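Local coordinates for nucleoprotein (Schmallenberg virus, PDB 4JNG) that encapsidates the viral RNA genome, shielding it from nucleases in a helical nucleocapsid that serves as template for transcription and replication, at residues 34-37 / 38-41; 25-28 / 29-33. All coordinates share one frame; numbering follows the deposited sequence.

Interaction 1 of 2, residues 34-37 / 38-41; sequences QLNF and GVAR
Asn36 and Val39 meet because the first torsion of Asn36 (chi1 58°) sets CG between its own backbone N and carbonyl carbon, so the amide turns back over the first turn of the helix. This is an N-cap: Asn36 stands just before helix 37-45, and its OD1 accepts from first-turn N-H groups that lack the usual i-4 carbonyl. Val39 N is 3.1 Å from Asn36 OD1. It approaches from above the plane of the amide, not along a lone pair. Val39 N also makes a weak, bent bond to Asn36 O. Gly38 N lies 2.9 Å from the same OD1, but that bond is bent and weak. The backbone carbonyl of Asn36 adds a bond from Ala40 N at 3.2 Å, in the carbonyl plane and nearly straight (161°). Phe37 O then takes Arg41 N, and the regular helical pattern is under way.

The other end of the Asn36 amide touches carbon. Val39 puts CG1 anti to its backbone N (chi1 173°), which leaves CG2 on the side of the cap, 3.6 Å from Asn36 ND2. The two side chains cross at about a right angle. Val39 CG1 looks to Leu35 CD2 at 4.3 Å, a loose apolar contact before the cap.

The Phe37 ring packs mainly on helix 112-121 and also touches Thr107 of helix 93-110, where Leu35 and Ala40 pack. The Arg41 chain runs extended from CG to NE. Its NH1 bonds Gln121 O, and its NH2 bonds Gln12 OE1 of the second subunit.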
ATOM      1  N   GLN B  34      17.532  26.198 -27.655  1.00  5.42           N
ATOM      2  CA  GLN B  34      17.262  26.692 -26.308  1.00  5.08           C
ATOM      3  C   GLN B  34      18.024  25.960 -25.210  1.00  4.96           C
ATOM      4  O   GLN B  34      17.969  26.362 -24.047  1.00  4.71           O
ATOM      5  CB  GLN B  34      15.771  26.621 -26.001  1.00  5.31           C
ATOM      6  CG  GLN B  34      14.885  27.360 -26.987  1.00  6.14           C
ATOM      7  CD  GLN B  34      13.409  27.265 -26.649  1.00  5.76           C
ATOM      8  OE1 GLN B  34      12.602  26.849 -27.480  1.00  9.32           O
ATOM      9  NE2 GLN B  34      13.046  27.637 -25.425  1.00  7.86           N
ATOM     10  N   LEU B  35      18.718  24.876 -25.551  1.00  5.07           N
ATOM     11  CA  LEU B  35      19.354  24.058 -24.522  1.00  5.00           C
ATOM     12  C   LEU B  35      20.703  24.614 -24.083  1.00  5.00           C
ATOM     13  O   LEU B  35      21.464  25.144 -24.886  1.00  5.11           O
ATOM     14  CB  LEU B  35      19.536  22.630 -25.011  1.00  5.09           C
ATOM     15  CG  LEU B  35      18.241  21.883 -25.286  1.00  5.33           C
ATOM     16  CD1 LEU B  35      18.579  20.582 -25.978  1.00  5.83           C
ATOM     17  CD2 LEU B  35      17.460  21.653 -24.002  1.00  5.14           C
ATOM     18  N   ASN B  36      20.970  24.490 -22.791  1.00  5.00           N
ATOM     19  CA  ASN B  36      22.298  24.705 -22.235  1.00  5.01           C
ATOM     20  C   ASN B  36      22.419  23.821 -21.004  1.00  4.89           C
ATOM     21  O   ASN B  36      21.433  23.237 -20.574  1.00  4.64           O
ATOM     22  CB  ASN B  36      22.528  26.178 -21.884  1.00  5.25           C
ATOM     23  CG  ASN B  36      21.515  26.711 -20.896  1.00  5.67           C
ATOM     24  OD1 ASN B  36      21.534  26.366 -19.716  1.00  5.50           O
ATOM     25  ND2 ASN B  36      20.625  27.572 -21.374  1.00  6.75           N
ATOM     26  N   PHE B  37      23.612  23.747 -20.426  1.00  4.95           N
ATOM     27  CA  PHE B  37      23.860  22.861 -19.295  1.00  4.96           C
ATOM     28  C   PHE B  37      23.104  23.241 -18.023  1.00  5.08           C
ATOM     29  O   PHE B  37      22.884  22.388 -17.168  1.00  5.61           O
ATOM     30  CB  PHE B  37      25.361  22.767 -18.996  1.00  5.06           C
ATOM     31  CG  PHE B  37      26.180  22.145 -20.101  1.00  5.28           C
ATOM     32  CD1 PHE B  37      25.601  21.362 -21.088  1.00  5.58           C
ATOM     33  CD2 PHE B  37      27.555  22.321 -20.124  1.00  5.57           C
ATOM     34  CE1 PHE B  37      26.369  20.788 -22.084  1.00  6.25           C
ATOM     35  CE2 PHE B  37      28.324  21.748 -21.121  1.00  6.19           C
ATOM     36  CZ  PHE B  37      27.733  20.980 -22.099  1.00  6.70           C
ATOM     37  N   GLY B  38      22.723  24.508 -17.885  1.00  5.12           N
ATOM     38  CA  GLY B  38      21.889  24.937 -16.756  1.00  5.00           C
ATOM     39  C   GLY B  38      20.493  24.347 -16.862  1.00  4.96           C
ATOM     40  O   GLY B  38      19.891  23.940 -15.863  1.00  4.79           O
ATOM     41  N   VAL B  39      19.971  24.315 -18.081  1.00  5.00           N
ATOM     42  CA  VAL B  39      18.647  23.765 -18.323  1.00  5.20           C
ATOM     43  C   VAL B  39      18.652  22.265 -18.024  1.00  5.07           C
ATOM     44  O   VAL B  39      17.728  21.761 -17.378  1.00  5.58           O
ATOM     45  CB  VAL B  39      18.176  24.034 -19.769  1.00  5.72           C
ATOM     46  CG1 VAL B  39      16.877  23.307 -20.060  1.00  5.77           C
ATOM     47  CG2 VAL B  39      17.999  25.529 -19.990  1.00  7.26           C
ATOM     48  N   ALA B  40      19.691  21.559 -18.467  1.00  5.04           N
ATOM     49  CA  ALA B  40      19.795  20.122 -18.188  1.00  5.11           C
ATOM     50  C   ALA B  40      20.081  19.883 -16.707  1.00  5.46           C
ATOM     51  O   ALA B  40      19.616  18.900 -16.138  1.00  5.83           O
ATOM     52  CB  ALA B  40      20.862  19.466 -19.051  1.00  4.99           C
ATOM     53  N   ARG B  41      20.837  20.785 -16.086  1.00  5.42           N
ATOM     54  CA  ARG B  41      21.117  20.677 -14.657  1.00  5.26           C
ATOM     55  C   ARG B  41      19.828  20.668 -13.842  1.00  5.02           C
ATOM     56  O   ARG B  41      19.689  19.915 -12.882  1.00  5.05           O
ATOM     57  CB  ARG B  41      21.996  21.839 -14.186  1.00  5.59           C
ATOM     58  CG  ARG B  41      22.030  21.977 -12.673  1.00  6.36           C
ATOM     59  CD  ARG B  41      22.765  23.219 -12.195  1.00  7.71           C
ATOM     60  NE  ARG B  41      22.632  23.294 -10.747  1.00  8.27           N
ATOM     61  CZ  ARG B  41      23.355  22.593  -9.880  1.00  8.78           C
ATOM     62  NH1 ARG B  41      24.312  21.760 -10.286  1.00  9.48           N
ATOM     63  NH2 ARG B  41      23.121  22.738  -8.585  1.00  9.62           N
TER

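Interaction 2 of 2, residues 25-28 / 29-33; sequences VAFI and GKYGQ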
ATOM      1  N   VAL B  25      16.398  13.592 -32.899  1.00  4.84           N
ATOM      2  CA  VAL B  25      16.667  14.642 -33.860  1.00  4.89           C
ATOM      3  C   VAL B  25      15.487  15.606 -33.936  1.00  4.94           C
ATOM      4  O   VAL B  25      15.695  16.809 -34.052  1.00  4.91           O
ATOM      5  CB  VAL B  25      17.034  14.073 -35.240  1.00  4.91           C
ATOM      6  CG1 VAL B  25      17.244  15.196 -36.245  1.00  4.95           C
ATOM      7  CG2 VAL B  25      18.300  13.241 -35.131  1.00  4.93           C
ATOM      8  N   ALA B  26      14.260  15.091 -33.823  1.00  4.96           N
ATOM      9  CA  ALA B  26      13.073  15.958 -33.784  1.00  4.95           C
ATOM     10  C   ALA B  26      13.050  16.834 -32.531  1.00  4.93           C
ATOM     11  O   ALA B  26      12.583  17.972 -32.567  1.00  5.21           O
ATOM     12  CB  ALA B  26      11.801  15.133 -33.869  1.00  4.96           C
ATOM     13  N   PHE B  27      13.546  16.287 -31.427  1.00  4.86           N
ATOM     14  CA  PHE B  27      13.639  17.014 -30.169  1.00  4.88           C
ATOM     15  C   PHE B  27      14.682  18.131 -30.271  1.00  4.87           C
ATOM     16  O   PHE B  27      14.463  19.242 -29.770  1.00  4.69           O
ATOM     17  CB  PHE B  27      13.976  16.032 -29.046  1.00  4.87           C
ATOM     18  CG  PHE B  27      14.379  16.669 -27.753  1.00  4.72           C
ATOM     19  CD1 PHE B  27      13.423  17.114 -26.856  1.00  4.71           C
ATOM     20  CD2 PHE B  27      15.714  16.771 -27.409  1.00  4.76           C
ATOM     21  CE1 PHE B  27      13.794  17.672 -25.647  1.00  4.72           C
ATOM     22  CE2 PHE B  27      16.097  17.333 -26.202  1.00  4.75           C
ATOM     23  CZ  PHE B  27      15.134  17.788 -25.320  1.00  4.74           C
ATOM     24  N   ILE B  28      15.806  17.831 -30.913  1.00  4.85           N
ATOM     25  CA  ILE B  28      16.835  18.837 -31.146  1.00  4.99           C
ATOM     26  C   ILE B  28      16.305  19.888 -32.113  1.00  5.18           C
ATOM     27  O   ILE B  28      16.546  21.066 -31.930  1.00  5.63           O
ATOM     28  CB  ILE B  28      18.144  18.223 -31.679  1.00  4.95           C
ATOM     29  CG1 ILE B  28      18.752  17.265 -30.639  1.00  4.92           C
ATOM     30  CG2 ILE B  28      19.151  19.312 -32.046  1.00  4.95           C
ATOM     31  CD1 ILE B  28      19.015  17.872 -29.279  1.00  4.92           C
ATOM     32  N   GLY B  29      15.570  19.452 -33.125  1.00  5.56           N
ATOM     33  CA  GLY B  29      14.868  20.368 -34.020  1.00  6.03           C
ATOM     34  C   GLY B  29      13.970  21.364 -33.302  1.00  6.82           C
ATOM     35  O   GLY B  29      13.996  22.561 -33.607  1.00  7.78           O
ATOM     36  N   LYS B  30      13.191  20.885 -32.334  1.00  6.08           N
ATOM     37  CA  LYS B  30      12.245  21.751 -31.626  1.00  5.70           C
ATOM     38  C   LYS B  30      12.880  22.613 -30.541  1.00  5.34           C
ATOM     39  O   LYS B  30      12.503  23.766 -30.393  1.00  5.53           O
ATOM     40  CB  LYS B  30      11.124  20.927 -30.995  1.00  5.91           C
ATOM     41  CG  LYS B  30       9.935  21.746 -30.495  1.00  6.75           C
ATOM     42  CD  LYS B  30       8.706  20.849 -30.305  1.00  9.02           C
ATOM     43  CE  LYS B  30       7.439  21.655 -30.050  1.00 12.20           C
ATOM     44  NZ  LYS B  30       7.161  21.862 -28.597  1.00 15.73           N
ATOM     45  N   TYR B  31      13.788  22.037 -29.751  1.00  5.09           N
ATOM     46  CA  TYR B  31      14.296  22.696 -28.542  1.00  4.94           C
ATOM     47  C   TYR B  31      15.787  22.990 -28.552  1.00  4.82           C
ATOM     48  O   TYR B  31      16.284  23.651 -27.642  1.00  4.43           O
ATOM     49  CB  TYR B  31      14.004  21.830 -27.311  1.00  4.86           C
ATOM     50  CG  TYR B  31      12.539  21.603 -27.053  1.00  4.91           C
ATOM     51  CD1 TYR B  31      11.764  22.583 -26.457  1.00  4.88           C
ATOM     52  CD2 TYR B  31      11.925  20.389 -27.386  1.00  4.94           C
ATOM     53  CE1 TYR B  31      10.420  22.384 -26.216  1.00  4.93           C
ATOM     54  CE2 TYR B  31      10.578  20.180 -27.143  1.00  4.90           C
ATOM     55  CZ  TYR B  31       9.831  21.184 -26.558  1.00  4.98           C
ATOM     56  OH  TYR B  31       8.489  21.007 -26.307  1.00  5.25           O
ATOM     57  N   GLY B  32      16.497  22.490 -29.557  1.00  4.90           N
ATOM     58  CA  GLY B  32      17.960  22.489 -29.549  1.00  5.00           C
ATOM     59  C   GLY B  32      18.601  23.846 -29.346  1.00  5.37           C
ATOM     60  O   GLY B  32      19.588  23.960 -28.621  1.00  5.52           O
ATOM     61  N   GLN B  33      18.040  24.880 -29.967  1.00  6.07           N
ATOM     62  CA  GLN B  33      18.604  26.228 -29.849  1.00  7.19           C
ATOM     63  C   GLN B  33      18.424  26.792 -28.448  1.00  6.90           C
ATOM     64  O   GLN B  33      19.090  27.756 -28.093  1.00  8.52           O
ATOM     65  CB  GLN B  33      17.985  27.182 -30.876  1.00  9.27           C
ATOM     66  CG  GLN B  33      18.260  26.799 -32.322  1.00 12.29           C
ATOM     67  CD  GLN B  33      19.735  26.843 -32.664  1.00 14.95           C
ATOM     68  OE1 GLN B  33      20.440  25.840 -32.547  1.00 17.87           O
ATOM     69  NE2 GLN B  33      20.216  28.011 -33.073  1.00 17.70           N
TER
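Phe27 and Tyr31 are one turn apart near the C-terminal end of the alpha-helix 20-31, an i to i+4 aromatic pair. The Tyr31 side chain starts at CB, 3.6 Å from Phe27 O, the carbonyl that accepts the Tyr31 N-H. At the ring, CD2 comes to 3.6 Å from Phe27 CD1 and also lies close to Phe27 CE1. CE2 is more distant, 4.2 Å from Phe27 CD1. The ring planes meet obliquely at 45°, with centroids 5.5 Å apart. Lys30 CG lies over one face of the Tyr31 ring, offset toward its rim. The chain of Lys30 then follows the ring outward and bends at its last torsion (chi4 -93°), which brings NZ to the hydroxyl. Tyr31 OH also bonds Thr72 N, which ties the helix to strand 69-74.

The Phe27 ring also meets the ring of Tyr99 and packs on Leu100, both of helix 93-110. Its side chain is about 8 Å from that of Arg95, an RNA-binding residue. The backbone keeps i to i+4 bonds from Gly29 N to Val25 O through Gly32 N to Ile28 O. At the tip of Tyr31, Lys30 NZ donates to OH at 2.8 Å.

Overall arrangement
The two contacts lie in series along the chain. Interaction 2 covers the later turns of helix 20-31 and the residues that follow, and interaction 1 starts helix 37-45 after a short loop. Both are partly buried: Phe27, Tyr31, Phe37, Val39 and Ala40 are buried, while Val25, Gly29, Lys30, Gln34 and Asn36 are exposed. Their chemistry differs with position. Both have helical backbone bonds; residues 25-33 add an aromatic pair, residues 34-41 a side-chain amide that caps the helix start. Leu35 joins them: its CD1 packs on Phe27 and Ile28. Both contacts rest on helix 93-110 and strand 69-74. Interaction 1 alone touches a second subunit, through Arg41.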